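Local coordinates for protein probable glucarate dehydratase (Mycobacterium smegmatis str. MC2 155, PDB 3VDG) that probably dehydrates glucarate or a related sugar acid as a metal-dependent lyase of the enolase superfamily, at residues L192-M204 with E224-F236. Numbering follows the deposited sequence.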
loop_
_atom_site.group_PDB
_atom_site.type_symbol
_atom_site.label_atom_id
_atom_site.label_comp_id
_atom_site.label_asym_id
_atom_site.label_seq_id
_atom_site.Cartn_x
_atom_site.Cartn_y
_atom_site.Cartn_z
ATOM N N LEU A 192 -14.087 15.592 36.798
ATOM C CA LEU A 192 -14.755 16.778 36.277
ATOM C C LEU A 192 -13.864 18.003 36.366
ATOM O O LEU A 192 -14.311 19.109 36.101
ATOM C CB LEU A 192 -16.072 17.027 37.037
ATOM C CG LEU A 192 -17.069 15.871 36.944
ATOM C CD1 LEU A 192 -18.191 16.028 37.976
ATOM C CD2 LEU A 192 -17.607 15.756 35.516
ATOM N N ASP A 193 -12.598 17.797 36.724
ATOM C CA ASP A 193 -11.642 18.894 36.864
ATOM C C ASP A 193 -10.235 18.302 36.833
ATOM O O ASP A 193 -10.090 17.085 36.772
ATOM C CB ASP A 193 -11.889 19.638 38.184
ATOM C CG ASP A 193 -11.926 18.697 39.384
ATOM O OD1 ASP A 193 -11.283 17.621 39.345
ATOM O OD2 ASP A 193 -12.602 19.028 40.377
ATOM N N PRO A 194 -9.200 19.151 36.858
ATOM C CA PRO A 194 -7.831 18.667 36.725
ATOM C C PRO A 194 -7.421 17.618 37.745
ATOM O O PRO A 194 -6.779 16.643 37.367
ATOM C CB PRO A 194 -7.002 19.940 36.865
ATOM C CG PRO A 194 -7.890 20.972 36.244
ATOM C CD PRO A 194 -9.250 20.623 36.791
ATOM N N ASP A 195 -7.789 17.797 39.013
ATOM C CA ASP A 195 -7.473 16.793 40.032
ATOM C C ASP A 195 -8.091 15.450 39.696
ATOM O O ASP A 195 -7.464 14.402 39.875
ATOM C CB ASP A 195 -7.996 17.204 41.420
ATOM C CG ASP A 195 -7.148 18.287 42.091
ATOM O OD1 ASP A 195 -5.978 18.487 41.701
ATOM O OD2 ASP A 195 -7.664 18.934 43.027
ATOM N N GLY A 196 -9.352 15.471 39.278
ATOM C CA GLY A 196 -10.052 14.232 38.926
ATOM C C GLY A 196 -9.397 13.532 37.726
ATOM O O GLY A 196 -9.287 12.316 37.698
ATOM N N ILE A 197 -8.971 14.307 36.739
ATOM C CA ILE A 197 -8.294 13.755 35.560
ATOM C C ILE A 197 -6.917 13.178 35.930
ATOM O O ILE A 197 -6.534 12.097 35.474
ATOM C CB ILE A 197 -8.153 14.851 34.479
ATOM C CG1 ILE A 197 -9.514 15.146 33.828
ATOM C CG2 ILE A 197 -7.118 14.468 33.428
ATOM C CD1 ILE A 197 -10.177 13.935 33.168
ATOM N N VAL A 198 -6.170 13.887 36.768
ATOM C CA VAL A 198 -4.882 13.382 37.228
ATOM C C VAL A 198 -5.062 12.089 38.033
ATOM O O VAL A 198 -4.291 11.148 37.883
ATOM C CB VAL A 198 -4.104 14.435 38.059
ATOM C CG1 VAL A 198 -2.945 13.774 38.802
ATOM C CG2 VAL A 198 -3.597 15.568 37.173
ATOM N N ALA A 199 -6.100 12.021 38.863
ATOM C CA ALA A 199 -6.343 10.818 39.655
ATOM C C ALA A 199 -6.678 9.631 38.756
ATOM O O ALA A 199 -6.278 8.501 39.009
ATOM C CB ALA A 199 -7.477 11.050 40.648
ATOM N N GLN A 200 -7.443 9.896 37.710
ATOM C CA GLN A 200 -7.837 8.861 36.780
ATOM C C GLN A 200 -6.593 8.334 36.062
ATOM O O GLN A 200 -6.427 7.129 35.918
ATOM C CB GLN A 200 -8.836 9.436 35.790
ATOM C CG GLN A 200 -9.343 8.445 34.762
ATOM C CD GLN A 200 -10.262 9.122 33.751
ATOM O OE1 GLN A 200 -9.898 9.280 32.599
ATOM N NE2 GLN A 200 -11.449 9.541 34.193
ATOM N N ALA A 201 -5.716 9.242 35.640
ATOM C CA ALA A 201 -4.446 8.871 35.002
ATOM C C ALA A 201 -3.593 7.973 35.904
ATOM O O ALA A 201 -3.017 6.986 35.451
ATOM C CB ALA A 201 -3.659 10.115 34.617
ATOM N N ARG A 202 -3.495 8.319 37.182
ATOM C CA ARG A 202 -2.689 7.511 38.100
ATOM C C ARG A 202 -3.224 6.091 38.205
ATOM O O ARG A 202 -2.459 5.118 38.165
ATOM C CB ARG A 202 -2.654 8.143 39.490
ATOM C CG ARG A 202 -1.810 9.389 39.595
ATOM C CD ARG A 202 -1.748 9.838 41.047
ATOM N NE ARG A 202 -1.362 11.238 41.180
ATOM C CZ ARG A 202 -0.136 11.689 40.950
ATOM N NH1 ARG A 202 0.815 10.850 40.562
ATOM N NH2 ARG A 202 0.138 12.975 41.100
ATOM N N ARG A 203 -4.541 5.967 38.343
ATOM C CA ARG A 203 -5.163 4.665 38.475
ATOM C C ARG A 203 -4.916 3.845 37.210
ATOM O O ARG A 203 -4.551 2.680 37.275
ATOM C CB ARG A 203 -6.663 4.818 38.733
ATOM C CG ARG A 203 -7.383 3.527 39.101
ATOM C CD ARG A 203 -8.820 3.804 39.536
ATOM N NE ARG A 203 -9.469 2.630 40.127
ATOM C CZ ARG A 203 -10.219 1.756 39.452
ATOM N NH1 ARG A 203 -10.430 1.904 38.152
ATOM N NH2 ARG A 203 -10.767 0.725 40.076
ATOM N N MET A 204 -5.108 4.467 36.052
ATOM C CA MET A 204 -4.979 3.755 34.774
ATOM C C MET A 204 -3.524 3.366 34.487
ATOM O O MET A 204 -3.226 2.242 34.068
ATOM C CB MET A 204 -5.528 4.625 33.642
ATOM C CG MET A 204 -5.880 3.858 32.385
ATOM S SD MET A 204 -6.398 4.985 31.054
ATOM C CE MET A 204 -8.056 5.375 31.579
ATOM N N GLU A 224 -9.965 25.472 31.107
ATOM C CA GLU A 224 -10.031 24.402 32.104
ATOM C C GLU A 224 -9.434 23.077 31.610
ATOM O O GLU A 224 -8.845 22.320 32.399
ATOM C CB GLU A 224 -11.477 24.167 32.551
ATOM C CG GLU A 224 -12.083 25.376 33.246
ATOM C CD GLU A 224 -13.545 25.179 33.582
ATOM O OE1 GLU A 224 -13.936 24.041 33.922
ATOM O OE2 GLU A 224 -14.302 26.169 33.510
ATOM N N GLU A 225 -9.609 22.778 30.321
ATOM C CA GLU A 225 -8.970 21.578 29.733
ATOM C C GLU A 225 -7.442 21.765 29.627
ATOM O O GLU A 225 -6.674 20.819 29.848
ATOM C CB GLU A 225 -9.641 21.197 28.393
ATOM C CG GLU A 225 -11.144 20.988 28.586
ATOM C CD GLU A 225 -11.854 20.317 27.415
ATOM O OE1 GLU A 225 -11.439 20.513 26.247
ATOM O OE2 GLU A 225 -12.867 19.621 27.683
ATOM N N MET A 226 -6.996 22.989 29.330
ATOM C CA MET A 226 -5.563 23.294 29.370
ATOM C C MET A 226 -5.011 23.093 30.784
ATOM O O MET A 226 -3.903 22.607 30.968
ATOM C CB MET A 226 -5.295 24.729 28.897
ATOM C CG MET A 226 -5.667 24.970 27.441
ATOM S SD MET A 226 -5.685 26.707 26.946
ATOM C CE MET A 226 -3.942 27.084 26.863
ATOM N N ALA A 227 -5.800 23.466 31.785
ATOM C CA ALA A 227 -5.401 23.256 33.157
ATOM C C ALA A 227 -5.250 21.774 33.473
ATOM O O ALA A 227 -4.323 21.397 34.179
ATOM C CB ALA A 227 -6.377 23.921 34.119
ATOM N N ALA A 228 -6.142 20.925 32.953
ATOM C CA ALA A 228 -5.983 19.495 33.173
ATOM C C ALA A 228 -4.727 19.015 32.460
ATOM O O ALA A 228 -3.969 18.205 32.997
ATOM C CB ALA A 228 -7.209 18.710 32.702
ATOM N N VAL A 229 -4.501 19.518 31.248
ATOM C CA VAL A 229 -3.305 19.116 30.518
ATOM C C VAL A 229 -2.034 19.469 31.316
ATOM O O VAL A 229 -1.141 18.629 31.491
ATOM C CB VAL A 229 -3.271 19.672 29.083
ATOM C CG1 VAL A 229 -1.911 19.400 28.462
ATOM C CG2 VAL A 229 -4.359 18.992 28.240
ATOM N N GLU A 230 -1.961 20.699 31.817
ATOM C CA GLU A 230 -0.787 21.123 32.588
ATOM C C GLU A 230 -0.618 20.338 33.886
ATOM O O GLU A 230 0.508 20.062 34.297
ATOM C CB GLU A 230 -0.822 22.625 32.883
ATOM C CG GLU A 230 -1.401 23.440 31.753
ATOM C CD GLU A 230 -0.468 24.529 31.281
ATOM O OE1 GLU A 230 0.752 24.267 31.203
ATOM O OE2 GLU A 230 -0.964 25.633 30.965
ATOM N N ALA A 231 -1.722 19.965 34.524
ATOM C CA ALA A 231 -1.645 19.132 35.717
ATOM C C ALA A 231 -1.100 17.755 35.379
ATOM O O ALA A 231 -0.331 17.165 36.154
ATOM C CB ALA A 231 -3.005 19.009 36.391
ATOM N N LEU A 232 -1.512 17.222 34.232
ATOM C CA LEU A 232 -0.981 15.939 33.788
ATOM C C LEU A 232 0.516 16.064 33.571
ATOM O O LEU A 232 1.273 15.178 33.966
ATOM C CB LEU A 232 -1.672 15.456 32.501
ATOM C CG LEU A 232 -3.107 14.985 32.738
ATOM C CD1 LEU A 232 -3.879 14.903 31.426
ATOM C CD2 LEU A 232 -3.120 13.639 33.460
ATOM N N ARG A 233 0.943 17.150 32.929
ATOM C CA ARG A 233 2.363 17.349 32.662
ATOM C C ARG A 233 3.126 17.390 33.995
ATOM O O ARG A 233 4.220 16.820 34.123
ATOM C CB ARG A 233 2.596 18.639 31.862
ATOM C CG ARG A 233 4.049 19.080 31.680
ATOM C CD ARG A 233 4.999 17.977 31.210
ATOM N NE ARG A 233 4.883 17.661 29.778
ATOM C CZ ARG A 233 4.592 16.454 29.296
ATOM N NH1 ARG A 233 4.391 15.434 30.125
ATOM N NH2 ARG A 233 4.501 16.260 27.982
ATOM N N ALA A 234 2.539 18.056 34.985
ATOM C CA ALA A 234 3.174 18.166 36.309
ATOM C C ALA A 234 3.289 16.806 36.975
ATOM O O ALA A 234 4.310 16.481 37.575
ATOM C CB ALA A 234 2.407 19.138 37.208
ATOM N N ALA A 235 2.241 15.999 36.879
ATOM C CA ALA A 235 2.262 14.681 37.530
ATOM C C ALA A 235 3.089 13.619 36.783
ATOM O O ALA A 235 3.593 12.681 37.405
ATOM C CB ALA A 235 0.846 14.180 37.760
ATOM N N PHE A 236 3.222 13.781 35.462
ATOM C CA PHE A 236 3.859 12.799 34.565
ATOM C C PHE A 236 4.799 13.522 33.606
ATOM O O PHE A 236 4.479 13.696 32.430
ATOM C CB PHE A 236 2.776 12.033 33.773
ATOM C CG PHE A 236 1.800 11.300 34.643
ATOM C CD1 PHE A 236 2.105 10.052 35.151
ATOM C CD2 PHE A 236 0.581 11.870 34.975
ATOM C CE1 PHE A 236 1.205 9.370 35.969
ATOM C CE2 PHE A 236 -0.321 11.197 35.779
ATOM C CZ PHE A 236 -0.013 9.943 36.287
HETATM O O HOH W 1 -12.873 21.272 34.460
HETATM O O HOH W 2 3.188 12.459 40.039
#
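Pro-194, in the first turn of helix 194-208, gives up more surface to this contact than any other residue and fits as a knob into a hole lined by Glu-224, Ala-227, Ala-228 and Ala-231. Its ring bears directly on the backbone: CG comes to 3.7 Å from Ala-228 N, and the CA atoms of Pro-194 and Ala-228 are just 4.1 Å apart. Small residues on helix 222-235 permit so near an approach, while the axes of the two segments, 42° from parallel, pass 8.7 Å apart. Two turns of mostly aliphatic contact follow. In Val-198, CG1 stands anti to the backbone N (chi1 166°) and reaches the methyl of Ala-235; the other branch, CG2, lies 3.6 Å from Ala-231 CB. Phe-236, the first residue to leave helical geometry, closes the far end: its CE2 meets Ala-201 CB at 3.7 Å, and Arg-202 lays its aliphatic CG against Phe-236 CZ. That guanidinium plane is turned 37° from the ring, so the two are not parallel-stacked. On the inner side, Leu-232 spreads both methyls around Ile-197 CG2, and Leu-173 of strand 166-174 and Leu-215 of strand 213-216 extend this core. In chain order the pair is two consecutive outer helices of the enolase-type barrel, joined through strand 213-216. Polar links between the segments run through water at the two ends: one water donates to Leu-192 O and Glu-224 OE1, another accepts from Arg-202 NH1 and donates to Ala-235 O at 2.7 Å. Asp-193 is the N-cap of helix 194-208, its OD1 accepting from Gly-196 N at 2.9 Å. With the direct contact mainly apolar, close fit of small aliphatic groups, rather than direct polar pairing, probably sets how these helices sit together.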